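PDB 1FVI: chlorella virus DNA ligase-adenylate from Chlorella virus, which probably seals nicks in DNA at the expense of ATP, passing through a covalent enzyme-adenylate intermediate. Local coordinates for residues 6-12 against 182-188; 2-7 against 40-44; 14-19 against 143-148; 244-250 against 283-288. The protein carries 1 engineered substitution. All coordinates share one frame; numbering follows the deposited sequence.

From the N terminus, segment 2-7 enters contact 2 first, closing a short loop onto the 40-44 turn. The chain runs on into strand 9-10 of contact 1, which pairs with the distant strand 184-186; the two contacts share L6 and L7 and cross. Contact 3 sets the 14-19 loop on helix 144-156. Both of its segments fall between those of contact 1, while it crosses contact 2. Contacts 1 and 3 also pack together, M186 on L147. All three lie within the ligase domain range. Contact 4, in series, closes a loop between 244-250 and 283-288 in the OB-like domain range and brings together the outermost strands of its sheet. It meets contact 3 where F285 touches L148.

Contact 1. Residues 6-12 against 182-188; sequences LLAATLE and ILLKMKQ. With AMP (adenosine monophosphate), chain C; SO4 (sulfate ion), chain B.
A9 and T10 pair with L184 and K185 as parallel strands, with strand 9-10 at the margin of a five-stranded sheet. A9 bonds through both its N and its O: its N donates to L183 O at 3.1 Å and its O accepts K185 N at 2.9 Å. L11 N then donates to K185 O (2.9 Å). A9 CB and L184 CD2 meet on one face of the sheet. On the other, T10 OG1 lies 3.6 Å from K185 CE. Packing is tight at A8, where CB is 3.3 Å from L183 CD1. The sequence LLKMK fits motif V of the covalent nucleotidyltransferases, and K185 belongs to the AMP pocket. Its CG sits between the backbone N and the carbonyl carbon (chi1 47°), and the extended chain beyond carries NZ to AMP O1P (2.7 Å) and to sulfate O2 (2.8 Å). One ammonium therefore bridges two anions, close to K26, which binds AMP covalently. Farther on, Q188 NE2 donates to E12 O at 3.1 Å from above the carbonyl plane, with L11 CD1 beside the amide. A water joins the same NE2 to L11 O and K187 N.

Contact 2. Residues 2-7 against 40-44; sequences ITKPLL and SRTFK. With SO4 (sulfate ion), chain B.
The F43 ring has K4 CA over one face, a CH-pi contact 4.1 Å from the centroid and displaced toward the rim. I2 O lies at the ring edge, in plane, 3.3 Å from F43 CE2. I2 CG2 presses closely on F43 CZ, and the two side chains cross at about a right angle. P5 CD comes in obliquely, 3.6 Å from F43 CE1, and also rests on R41 O. The second flat group is the R41 guanidinium. Sulfate O4 lies at its edge, near its plane, and accepts from R41 NH1, while sulfate O1 accepts from R41 NH2, both at 3.1 Å. L7 CD1 approaches R41 NH2 obliquely at 3.9 Å. The R41 chain bends at chi3 (-79°), which turns the guanidinium toward the sulfate. K185 holds the same sulfate, so two cations share one anion beside the AMP pocket, to which R41 belongs. A type I beta turn from S40 to F43 presents both side chains and is closed by F43 N donating to S40 O. No hydrogen bond links the two segments. The turn lies between strand 38-39 and helix 49-58, and segment 2-7 leads into strand 9-10; strand 30-34 borders both, with V33 touching I2 and F43, and R31 touching P5 and L7.

Contact 3. Residues 14-19 against 143-148; sequences IEDVQF and NITELL
F19 packs against the first turn of helix 144-156, whose N-cap position is N143. This joins the loop between strands 9-10 and 21-25 to the helix start, within the ligase domain. F19, I14 and I144 carry most of the buried surface. The peptide between N143 and I144 lies over one face of the F19 ring. N143 C and I144 N both stand 3.4 Å above the ring plane, toward its rim. On the opposite face sits V17 CG1, from the ring's own segment, so the ring is held between a helix peptide and a valine methyl. L147 CG is at the ring edge, in plane. I144 adds its CG1, 3.4 Å from F19 CE1, its side chain crossing that of F19 at about a right angle.

I14 approaches from the other end of the loop. With CG1 anti to the backbone N (chi1 -162°) and the chain extended beyond, CD1 reaches between I144 and L148. There CD1 meets I144 CG2 at 3.7 Å. I14 CG1 also lies alongside L147 CD1 at 3.6 Å. The contact has no hydrogen bond across it; it rests on apolar side chains and on the ring-to-peptide packing of F19. I141 of strand 139-141 touches F19 and L147, and strand 162-165 touches V17 and L147 through I164 and V162. V17 and L147 reach toward each other tip to tip, CG2 to CD1, at 3.8 Å.

Contact 4. Residues 244-250 against 283-288; sequences FSIGTGF and PRFPVF
F288 N donates to T248 O at 2.9 Å, a nearly straight bond (166°) and the one direct hydrogen bond between the segments. A water adds a second polar link, accepting from G247 N and donating to P286 O. G249 CA makes a CA-H...O contact with F288 O (3.5 Å); the positive phi of G249, 112°, is one that glycine accepts readily. Two aromatic groupings frame these bonds. P283 CD sits over the centre of the F244 ring, a CH-pi contact 4.0 Å from the centroid. P286 CB meets the same ring at its edge, 3.7 Å from F244 CE1. At the other end F250 CD2 lies over a face of the F288 ring; the planes are 30° apart but slid past one another, with centroids 4.9 Å apart. G249 O is at the edge of the F288 ring. Among the aliphatic contacts, I246 CG2 is 3.7 Å from F288 CB. Strands 244-246 and 286-291 are the outermost of a five-stranded antiparallel sheet, and their meeting is consistent with closure of an OB barrel. With one direct hydrogen bond and a water link, the contact appears to rest largely on proline, aromatic and I246 packing.

Contact 1. Residues 6-12 against 182-188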
# COMPACT_ATOMS: atom_id res chain seq x y z
N LEU A 6 8.66 -1.41 -14.84
CA LEU A 6 7.75 -0.35 -15.24
C LEU A 6 7.78 0.69 -14.10
O LEU A 6 7.61 0.36 -12.92
CB LEU A 6 6.33 -0.93 -15.35
CG LEU A 6 5.19 -0.24 -16.12
CD1 LEU A 6 3.88 -0.72 -15.52
CD2 LEU A 6 5.26 1.28 -16.10
N LEU A 7 8.05 1.95 -14.45
CA LEU A 7 8.07 3.01 -13.46
C LEU A 7 6.93 4.01 -13.71
O LEU A 7 6.31 4.02 -14.77
CB LEU A 7 9.44 3.69 -13.43
CG LEU A 7 10.56 2.69 -13.11
CD1 LEU A 7 11.90 3.39 -13.20
CD2 LEU A 7 10.34 2.07 -11.71
N ALA A 8 6.63 4.79 -12.69
CA ALA A 8 5.53 5.74 -12.75
C ALA A 8 5.88 7.21 -12.92
O ALA A 8 6.95 7.69 -12.53
CB ALA A 8 4.64 5.58 -11.48
N ALA A 9 4.96 7.91 -13.56
CA ALA A 9 5.08 9.35 -13.70
C ALA A 9 4.30 9.88 -12.47
O ALA A 9 3.51 9.17 -11.85
CB ALA A 9 4.43 9.80 -15.00
N THR A 10 4.55 11.13 -12.09
CA THR A 10 3.85 11.70 -10.95
C THR A 10 2.59 12.47 -11.38
O THR A 10 2.61 13.24 -12.36
CB THR A 10 4.78 12.61 -10.15
OG1 THR A 10 5.86 11.83 -9.65
CG2 THR A 10 4.03 13.28 -8.97
N LEU A 11 1.50 12.20 -10.67
CA LEU A 11 0.23 12.88 -10.92
C LEU A 11 0.22 14.08 -9.97
O LEU A 11 0.23 13.90 -8.76
CB LEU A 11 -0.95 11.94 -10.60
CG LEU A 11 -2.42 12.36 -10.76
CD1 LEU A 11 -2.88 13.25 -9.62
CD2 LEU A 11 -2.66 13.00 -12.12
N GLU A 12 0.26 15.28 -10.53
CA GLU A 12 0.26 16.49 -9.72
C GLU A 12 -1.14 17.08 -9.67
O GLU A 12 -1.62 17.47 -8.60
CB GLU A 12 1.26 17.52 -10.28
CG GLU A 12 2.74 17.12 -10.16
CD GLU A 12 3.39 16.68 -11.49
OE1 GLU A 12 4.59 16.97 -11.67
OE2 GLU A 12 2.71 16.04 -12.33
N ILE A 182 0.08 5.12 -18.12
CA ILE A 182 0.26 3.67 -17.94
C ILE A 182 0.41 3.35 -16.47
O ILE A 182 -0.23 2.43 -15.95
CB ILE A 182 1.50 3.15 -18.74
CG1 ILE A 182 1.25 3.26 -20.25
CG2 ILE A 182 1.84 1.71 -18.38
CD1 ILE A 182 2.50 3.04 -21.07
N LEU A 183 1.22 4.15 -15.79
CA LEU A 183 1.45 3.97 -14.35
C LEU A 183 1.71 5.34 -13.78
O LEU A 183 2.66 6.01 -14.20
CB LEU A 183 2.65 3.05 -14.10
CG LEU A 183 2.70 2.16 -12.85
CD1 LEU A 183 4.02 2.38 -12.15
CD2 LEU A 183 1.46 2.33 -11.90
N LEU A 184 0.87 5.76 -12.84
CA LEU A 184 0.99 7.06 -12.20
C LEU A 184 0.94 6.97 -10.67
O LEU A 184 0.20 6.16 -10.11
CB LEU A 184 -0.15 7.99 -12.67
CG LEU A 184 -0.49 8.17 -14.16
CD1 LEU A 184 -1.72 9.06 -14.27
CD2 LEU A 184 0.68 8.76 -14.94
N LYS A 185 1.74 7.79 -10.01
CA LYS A 185 1.72 7.82 -8.55
C LYS A 185 1.04 9.09 -8.06
O LYS A 185 1.25 10.19 -8.59
CB LYS A 185 3.12 7.59 -7.93
CG LYS A 185 4.27 8.37 -8.48
CD LYS A 185 5.57 7.80 -7.93
CE LYS A 185 6.74 8.72 -8.16
NZ LYS A 185 7.96 8.25 -7.44
N MET A 186 0.18 8.90 -7.07
CA MET A 186 -0.60 9.99 -6.52
C MET A 186 -0.57 10.10 -5.01
O MET A 186 -0.82 9.16 -4.29
CB MET A 186 -2.06 9.84 -6.98
CG MET A 186 -3.01 10.79 -6.30
SD MET A 186 -4.70 10.55 -6.77
CE MET A 186 -5.22 9.57 -5.49
N LYS A 187 -0.21 11.29 -4.55
CA LYS A 187 -0.17 11.60 -3.13
C LYS A 187 -0.80 13.00 -3.06
O LYS A 187 -0.12 14.01 -3.09
CB LYS A 187 1.28 11.56 -2.61
CG LYS A 187 1.87 10.14 -2.58
CD LYS A 187 3.38 10.14 -2.39
CE LYS A 187 3.80 10.62 -1.02
NZ LYS A 187 5.28 10.65 -0.88
N GLN A 188 -2.12 13.01 -3.10
CA GLN A 188 -2.88 14.24 -3.09
C GLN A 188 -3.21 14.78 -1.70
O GLN A 188 -3.54 15.95 -1.57
CB GLN A 188 -4.15 14.09 -3.92
CG GLN A 188 -3.90 13.88 -5.42
CD GLN A 188 -3.46 15.15 -6.15
OE1 GLN A 188 -4.16 16.16 -6.13
NE2 GLN A 188 -2.33 15.08 -6.82
P AMP C . 6.82 6.67 -4.21
O1P AMP C . 7.21 7.94 -4.83
O3P AMP C . 8.10 6.42 -3.31
O5' AMP C . 6.92 5.55 -5.21
C5' AMP C . 6.74 4.12 -4.76
C4' AMP C . 7.51 3.13 -5.61
O4' AMP C . 6.93 1.85 -5.36
C3' AMP C . 7.40 3.39 -7.13
O3' AMP C . 8.60 3.14 -7.86
C2' AMP C . 6.39 2.39 -7.60
O2' AMP C . 6.67 1.99 -8.93
C1' AMP C . 6.43 1.28 -6.54
N9 AMP C . 5.09 0.77 -6.27
C8 AMP C . 4.56 0.63 -5.01
N7 AMP C . 3.35 0.16 -5.08
C5 AMP C . 3.05 -0.03 -6.42
C6 AMP C . 1.92 -0.51 -7.10
N6 AMP C . 0.79 -0.91 -6.45
N1 AMP C . 2.00 -0.56 -8.44
C2 AMP C . 3.09 -0.17 -9.05
N3 AMP C . 4.23 0.31 -8.54
C4 AMP C . 4.18 0.36 -7.18
S SO4 B . 10.67 5.99 -8.03
O1 SO4 B . 11.81 5.91 -8.93
O2 SO4 B . 9.41 6.29 -8.79
O3 SO4 B . 10.86 7.08 -6.94
O4 SO4 B . 10.53 4.67 -7.26
O HOH W 1 -0.08 13.56 -6.08
O HOH W 2 -4.56 18.38 -7.80

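Contact 2. Residues 2-7 against 40-44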
# COMPACT_ATOMS: atom_id res chain seq x y z
N ILE A 2 10.92 -9.51 -19.33
CA ILE A 2 11.02 -8.17 -18.77
C ILE A 2 12.47 -7.66 -18.83
O ILE A 2 13.38 -8.30 -18.31
CB ILE A 2 10.50 -8.20 -17.28
CG1 ILE A 2 9.00 -8.56 -17.24
CG2 ILE A 2 10.77 -6.90 -16.56
CD1 ILE A 2 8.35 -8.44 -15.85
N THR A 3 12.69 -6.51 -19.46
CA THR A 3 14.04 -5.98 -19.55
C THR A 3 14.42 -5.02 -18.43
O THR A 3 15.60 -4.85 -18.13
CB THR A 3 14.32 -5.30 -20.94
OG1 THR A 3 13.48 -4.15 -21.11
CG2 THR A 3 14.08 -6.29 -22.08
N LYS A 4 13.42 -4.37 -17.84
CA LYS A 4 13.61 -3.43 -16.73
C LYS A 4 12.21 -3.12 -16.20
O LYS A 4 11.24 -3.17 -16.95
CB LYS A 4 14.35 -2.15 -17.16
CG LYS A 4 13.69 -1.35 -18.26
CD LYS A 4 14.56 -0.19 -18.68
CE LYS A 4 15.87 -0.70 -19.25
NZ LYS A 4 16.80 0.39 -19.68
N PRO A 5 12.08 -2.80 -14.90
CA PRO A 5 10.73 -2.53 -14.40
C PRO A 5 9.98 -1.31 -14.95
O PRO A 5 10.55 -0.38 -15.53
CB PRO A 5 10.93 -2.49 -12.88
CG PRO A 5 12.27 -1.93 -12.75
CD PRO A 5 13.07 -2.66 -13.82
N LEU A 6 8.66 -1.41 -14.84
CA LEU A 6 7.75 -0.35 -15.24
C LEU A 6 7.78 0.69 -14.10
O LEU A 6 7.61 0.36 -12.92
CB LEU A 6 6.33 -0.93 -15.35
CG LEU A 6 5.19 -0.24 -16.12
CD1 LEU A 6 3.88 -0.72 -15.52
CD2 LEU A 6 5.26 1.28 -16.10
N LEU A 7 8.05 1.95 -14.45
CA LEU A 7 8.07 3.01 -13.46
C LEU A 7 6.93 4.01 -13.71
O LEU A 7 6.31 4.02 -14.77
CB LEU A 7 9.44 3.69 -13.43
CG LEU A 7 10.56 2.69 -13.11
CD1 LEU A 7 11.90 3.39 -13.20
CD2 LEU A 7 10.34 2.07 -11.71
N SER A 40 15.81 -7.26 -8.03
CA SER A 40 15.40 -5.97 -7.47
C SER A 40 15.16 -5.01 -8.66
O SER A 40 15.16 -5.45 -9.82
CB SER A 40 16.47 -5.43 -6.53
OG SER A 40 17.63 -5.08 -7.25
N ARG A 41 14.96 -3.72 -8.38
CA ARG A 41 14.73 -2.75 -9.45
C ARG A 41 15.92 -2.54 -10.37
O ARG A 41 15.75 -2.17 -11.52
CB ARG A 41 14.25 -1.40 -8.90
CG ARG A 41 15.23 -0.63 -8.07
CD ARG A 41 14.57 0.66 -7.58
NE ARG A 41 14.52 1.70 -8.61
CZ ARG A 41 13.49 2.51 -8.82
NH1 ARG A 41 12.39 2.39 -8.09
NH2 ARG A 41 13.59 3.49 -9.70
N THR A 42 17.12 -2.76 -9.85
CA THR A 42 18.34 -2.64 -10.65
C THR A 42 18.56 -3.96 -11.40
O THR A 42 19.56 -4.14 -12.09
CB THR A 42 19.55 -2.41 -9.76
OG1 THR A 42 19.80 -3.60 -8.99
CG2 THR A 42 19.32 -1.21 -8.85
N PHE A 43 17.63 -4.88 -11.20
CA PHE A 43 17.65 -6.19 -11.83
C PHE A 43 18.77 -7.13 -11.42
O PHE A 43 19.11 -8.09 -12.13
CB PHE A 43 17.51 -6.06 -13.35
CG PHE A 43 16.09 -6.24 -13.82
CD1 PHE A 43 15.03 -5.92 -12.98
CD2 PHE A 43 15.83 -6.81 -15.07
CE1 PHE A 43 13.72 -6.18 -13.36
CE2 PHE A 43 14.52 -7.06 -15.46
CZ PHE A 43 13.46 -6.75 -14.60
N LYS A 44 19.34 -6.85 -10.25
CA LYS A 44 20.37 -7.70 -9.68
C LYS A 44 19.62 -8.61 -8.71
O LYS A 44 18.56 -8.24 -8.19
CB LYS A 44 21.41 -6.82 -8.98
CG LYS A 44 22.25 -6.00 -9.99
CD LYS A 44 23.24 -6.92 -10.74
CE LYS A 44 23.80 -6.31 -12.04
NZ LYS A 44 22.90 -6.50 -13.21
S SO4 B . 10.67 5.99 -8.03
O1 SO4 B . 11.81 5.91 -8.93
O2 SO4 B . 9.41 6.29 -8.79
O3 SO4 B . 10.86 7.08 -6.94
O4 SO4 B . 10.53 4.67 -7.26

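Contact 3. Residues 14-19 against 143-148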
# COMPACT_ATOMS: atom_id res chain seq x y z
N ILE A 14 -4.93 16.25 -9.96
CA ILE A 14 -5.91 15.17 -9.96
C ILE A 14 -6.88 15.26 -11.13
O ILE A 14 -7.43 14.25 -11.57
CB ILE A 14 -6.69 15.09 -8.61
CG1 ILE A 14 -7.34 13.72 -8.48
CG2 ILE A 14 -7.77 16.18 -8.53
CD1 ILE A 14 -8.06 13.51 -7.17
N GLU A 15 -7.08 16.46 -11.66
CA GLU A 15 -7.99 16.61 -12.78
C GLU A 15 -7.38 16.06 -14.08
O GLU A 15 -8.08 15.94 -15.09
CB GLU A 15 -8.44 18.06 -12.93
CG GLU A 15 -9.11 18.60 -11.67
CD GLU A 15 -10.06 19.76 -11.93
OE1 GLU A 15 -10.22 20.19 -13.10
OE2 GLU A 15 -10.68 20.24 -10.95
N ASP A 16 -6.11 15.65 -14.02
CA ASP A 16 -5.41 15.08 -15.18
C ASP A 16 -5.75 13.61 -15.41
O ASP A 16 -5.53 13.09 -16.50
CB ASP A 16 -3.89 15.19 -15.02
CG ASP A 16 -3.33 16.55 -15.44
OD1 ASP A 16 -3.92 17.23 -16.30
OD2 ASP A 16 -2.27 16.94 -14.91
N VAL A 17 -6.29 12.95 -14.38
CA VAL A 17 -6.61 11.52 -14.44
C VAL A 17 -7.68 11.16 -15.45
O VAL A 17 -8.75 11.76 -15.44
CB VAL A 17 -7.02 10.96 -13.06
CG1 VAL A 17 -7.41 9.50 -13.15
CG2 VAL A 17 -5.86 11.09 -12.08
N GLN A 18 -7.37 10.23 -16.35
CA GLN A 18 -8.33 9.76 -17.34
C GLN A 18 -9.17 8.80 -16.50
O GLN A 18 -8.70 7.73 -16.11
CB GLN A 18 -7.59 9.08 -18.48
CG GLN A 18 -6.65 10.05 -19.21
CD GLN A 18 -7.40 11.26 -19.79
OE1 GLN A 18 -6.94 12.40 -19.67
NE2 GLN A 18 -8.55 11.02 -20.41
N PHE A 19 -10.43 9.17 -16.29
CA PHE A 19 -11.24 8.43 -15.36
C PHE A 19 -11.55 6.99 -15.25
O PHE A 19 -11.51 6.47 -14.12
CB PHE A 19 -12.28 9.27 -14.70
CG PHE A 19 -11.80 9.76 -13.42
CD1 PHE A 19 -11.49 11.10 -13.25
CD2 PHE A 19 -11.42 8.84 -12.44
CE1 PHE A 19 -10.80 11.51 -12.13
CE2 PHE A 19 -10.74 9.23 -11.32
CZ PHE A 19 -10.42 10.57 -11.17
N ASN A 143 -14.47 8.50 -10.78
CA ASN A 143 -14.43 9.96 -10.65
C ASN A 143 -13.46 10.44 -9.55
O ASN A 143 -12.90 9.63 -8.79
CB ASN A 143 -15.85 10.54 -10.42
CG ASN A 143 -16.57 9.91 -9.22
OD1 ASN A 143 -17.58 9.22 -9.38
ND2 ASN A 143 -16.04 10.13 -8.04
N ILE A 144 -13.25 11.76 -9.49
CA ILE A 144 -12.34 12.37 -8.52
C ILE A 144 -12.70 12.08 -7.04
O ILE A 144 -11.82 11.82 -6.23
CB ILE A 144 -12.23 13.90 -8.78
CG1 ILE A 144 -11.47 14.13 -10.09
CG2 ILE A 144 -11.58 14.62 -7.57
CD1 ILE A 144 -11.39 15.54 -10.53
N THR A 145 -13.99 12.11 -6.72
CA THR A 145 -14.45 11.82 -5.37
C THR A 145 -14.04 10.41 -5.00
O THR A 145 -13.55 10.17 -3.90
CB THR A 145 -15.97 11.92 -5.30
OG1 THR A 145 -16.39 13.12 -5.97
CG2 THR A 145 -16.46 11.94 -3.86
N GLU A 146 -14.23 9.48 -5.93
CA GLU A 146 -13.85 8.09 -5.71
C GLU A 146 -12.34 7.93 -5.54
O GLU A 146 -11.89 7.12 -4.71
CB GLU A 146 -14.37 7.21 -6.83
CG GLU A 146 -15.85 6.83 -6.66
CD GLU A 146 -16.34 5.81 -7.68
OE1 GLU A 146 -15.52 5.24 -8.41
OE2 GLU A 146 -17.56 5.59 -7.77
N LEU A 147 -11.56 8.71 -6.29
CA LEU A 147 -10.09 8.68 -6.20
C LEU A 147 -9.62 9.13 -4.81
O LEU A 147 -8.81 8.46 -4.17
CB LEU A 147 -9.46 9.58 -7.27
CG LEU A 147 -8.38 8.98 -8.19
CD1 LEU A 147 -7.51 10.09 -8.77
CD2 LEU A 147 -7.52 8.00 -7.44
N LEU A 148 -10.10 10.28 -4.35
CA LEU A 148 -9.75 10.79 -3.03
C LEU A 148 -10.20 9.86 -1.88
O LEU A 148 -9.46 9.65 -0.93
CB LEU A 148 -10.34 12.19 -2.86
CG LEU A 148 -9.65 13.15 -3.81
CD1 LEU A 148 -10.42 14.43 -3.90
CD2 LEU A 148 -8.22 13.38 -3.36

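Contact 4. Residues 244-250 against 283-288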
# COMPACT_ATOMS: atom_id res chain seq x y z
N PHE A 244 -12.08 18.78 15.38
CA PHE A 244 -12.70 17.70 14.60
C PHE A 244 -12.12 16.37 15.07
O PHE A 244 -11.06 16.33 15.71
CB PHE A 244 -12.45 17.89 13.11
CG PHE A 244 -11.01 17.74 12.72
CD1 PHE A 244 -10.57 16.58 12.08
CD2 PHE A 244 -10.09 18.74 13.03
CE1 PHE A 244 -9.23 16.41 11.75
CE2 PHE A 244 -8.74 18.58 12.71
CZ PHE A 244 -8.31 17.41 12.07
N SER A 245 -12.80 15.28 14.75
CA SER A 245 -12.28 13.99 15.17
C SER A 245 -11.62 13.20 14.06
O SER A 245 -11.84 13.46 12.87
CB SER A 245 -13.38 13.15 15.83
OG SER A 245 -14.50 13.02 14.98
N ILE A 246 -10.76 12.28 14.47
CA ILE A 246 -10.08 11.39 13.56
C ILE A 246 -10.41 9.99 14.06
O ILE A 246 -10.03 9.61 15.16
CB ILE A 246 -8.55 11.61 13.54
CG1 ILE A 246 -8.24 13.06 13.14
CG2 ILE A 246 -7.90 10.64 12.55
CD1 ILE A 246 -6.75 13.38 12.95
N GLY A 247 -11.15 9.24 13.24
CA GLY A 247 -11.53 7.89 13.60
C GLY A 247 -10.91 6.80 12.74
O GLY A 247 -11.25 5.63 12.91
N THR A 248 -10.06 7.16 11.78
CA THR A 248 -9.40 6.16 10.94
C THR A 248 -7.88 6.33 10.93
O THR A 248 -7.38 7.43 11.19
CB THR A 248 -9.90 6.17 9.46
OG1 THR A 248 -9.49 7.39 8.81
CG2 THR A 248 -11.41 6.05 9.40
N GLY A 249 -7.17 5.25 10.63
CA GLY A 249 -5.73 5.30 10.56
C GLY A 249 -5.03 4.53 11.64
O GLY A 249 -3.81 4.43 11.63
N PHE A 250 -5.77 4.03 12.62
CA PHE A 250 -5.13 3.26 13.68
C PHE A 250 -5.50 1.78 13.61
O PHE A 250 -6.60 1.44 13.17
CB PHE A 250 -5.49 3.78 15.09
CG PHE A 250 -6.30 5.04 15.12
CD1 PHE A 250 -7.65 5.02 14.77
CD2 PHE A 250 -5.74 6.23 15.56
CE1 PHE A 250 -8.43 6.17 14.84
CE2 PHE A 250 -6.51 7.39 15.64
CZ PHE A 250 -7.86 7.36 15.28
N PRO A 283 -11.22 19.80 7.98
CA PRO A 283 -10.41 19.02 7.04
C PRO A 283 -11.20 17.83 6.49
O PRO A 283 -11.82 17.11 7.25
CB PRO A 283 -9.25 18.55 7.91
CG PRO A 283 -9.10 19.68 8.89
CD PRO A 283 -10.53 19.93 9.27
N ARG A 284 -11.18 17.67 5.17
CA ARG A 284 -11.89 16.56 4.53
C ARG A 284 -11.07 15.28 4.61
O ARG A 284 -9.83 15.34 4.61
CB ARG A 284 -12.19 16.90 3.07
CG ARG A 284 -13.24 17.97 2.88
CD ARG A 284 -14.59 17.53 3.44
NE ARG A 284 -15.04 16.25 2.88
CZ ARG A 284 -15.98 16.12 1.95
NH1 ARG A 284 -16.60 17.18 1.46
NH2 ARG A 284 -16.32 14.91 1.53
N PHE A 285 -11.75 14.14 4.74
CA PHE A 285 -11.11 12.82 4.80
C PHE A 285 -9.85 12.73 5.70
O PHE A 285 -8.81 12.23 5.28
CB PHE A 285 -10.70 12.39 3.39
CG PHE A 285 -11.81 12.40 2.39
CD1 PHE A 285 -11.65 13.06 1.17
CD2 PHE A 285 -12.99 11.71 2.63
CE1 PHE A 285 -12.64 13.01 0.20
CE2 PHE A 285 -13.99 11.66 1.66
CZ PHE A 285 -13.81 12.31 0.44
N PRO A 286 -9.92 13.22 6.95
CA PRO A 286 -8.72 13.13 7.78
C PRO A 286 -8.31 11.69 8.11
O PRO A 286 -9.16 10.81 8.28
CB PRO A 286 -9.11 13.92 9.04
CG PRO A 286 -10.60 13.67 9.13
CD PRO A 286 -11.04 13.83 7.69
N VAL A 287 -7.01 11.46 8.21
CA VAL A 287 -6.48 10.13 8.50
C VAL A 287 -5.32 10.25 9.46
O VAL A 287 -4.40 11.03 9.23
CB VAL A 287 -5.93 9.41 7.22
CG1 VAL A 287 -5.61 7.94 7.53
CG2 VAL A 287 -6.90 9.51 6.08
N PHE A 288 -5.35 9.44 10.52
CA PHE A 288 -4.29 9.43 11.51
C PHE A 288 -3.07 8.74 10.90
O PHE A 288 -3.19 7.69 10.26
CB PHE A 288 -4.73 8.65 12.75
CG PHE A 288 -3.62 8.34 13.71
CD1 PHE A 288 -3.14 9.32 14.57
CD2 PHE A 288 -3.09 7.07 13.80
CE1 PHE A 288 -2.15 9.03 15.48
CE2 PHE A 288 -2.10 6.76 14.72
CZ PHE A 288 -1.63 7.75 15.57
O HOH W 3 -11.07 10.04 10.39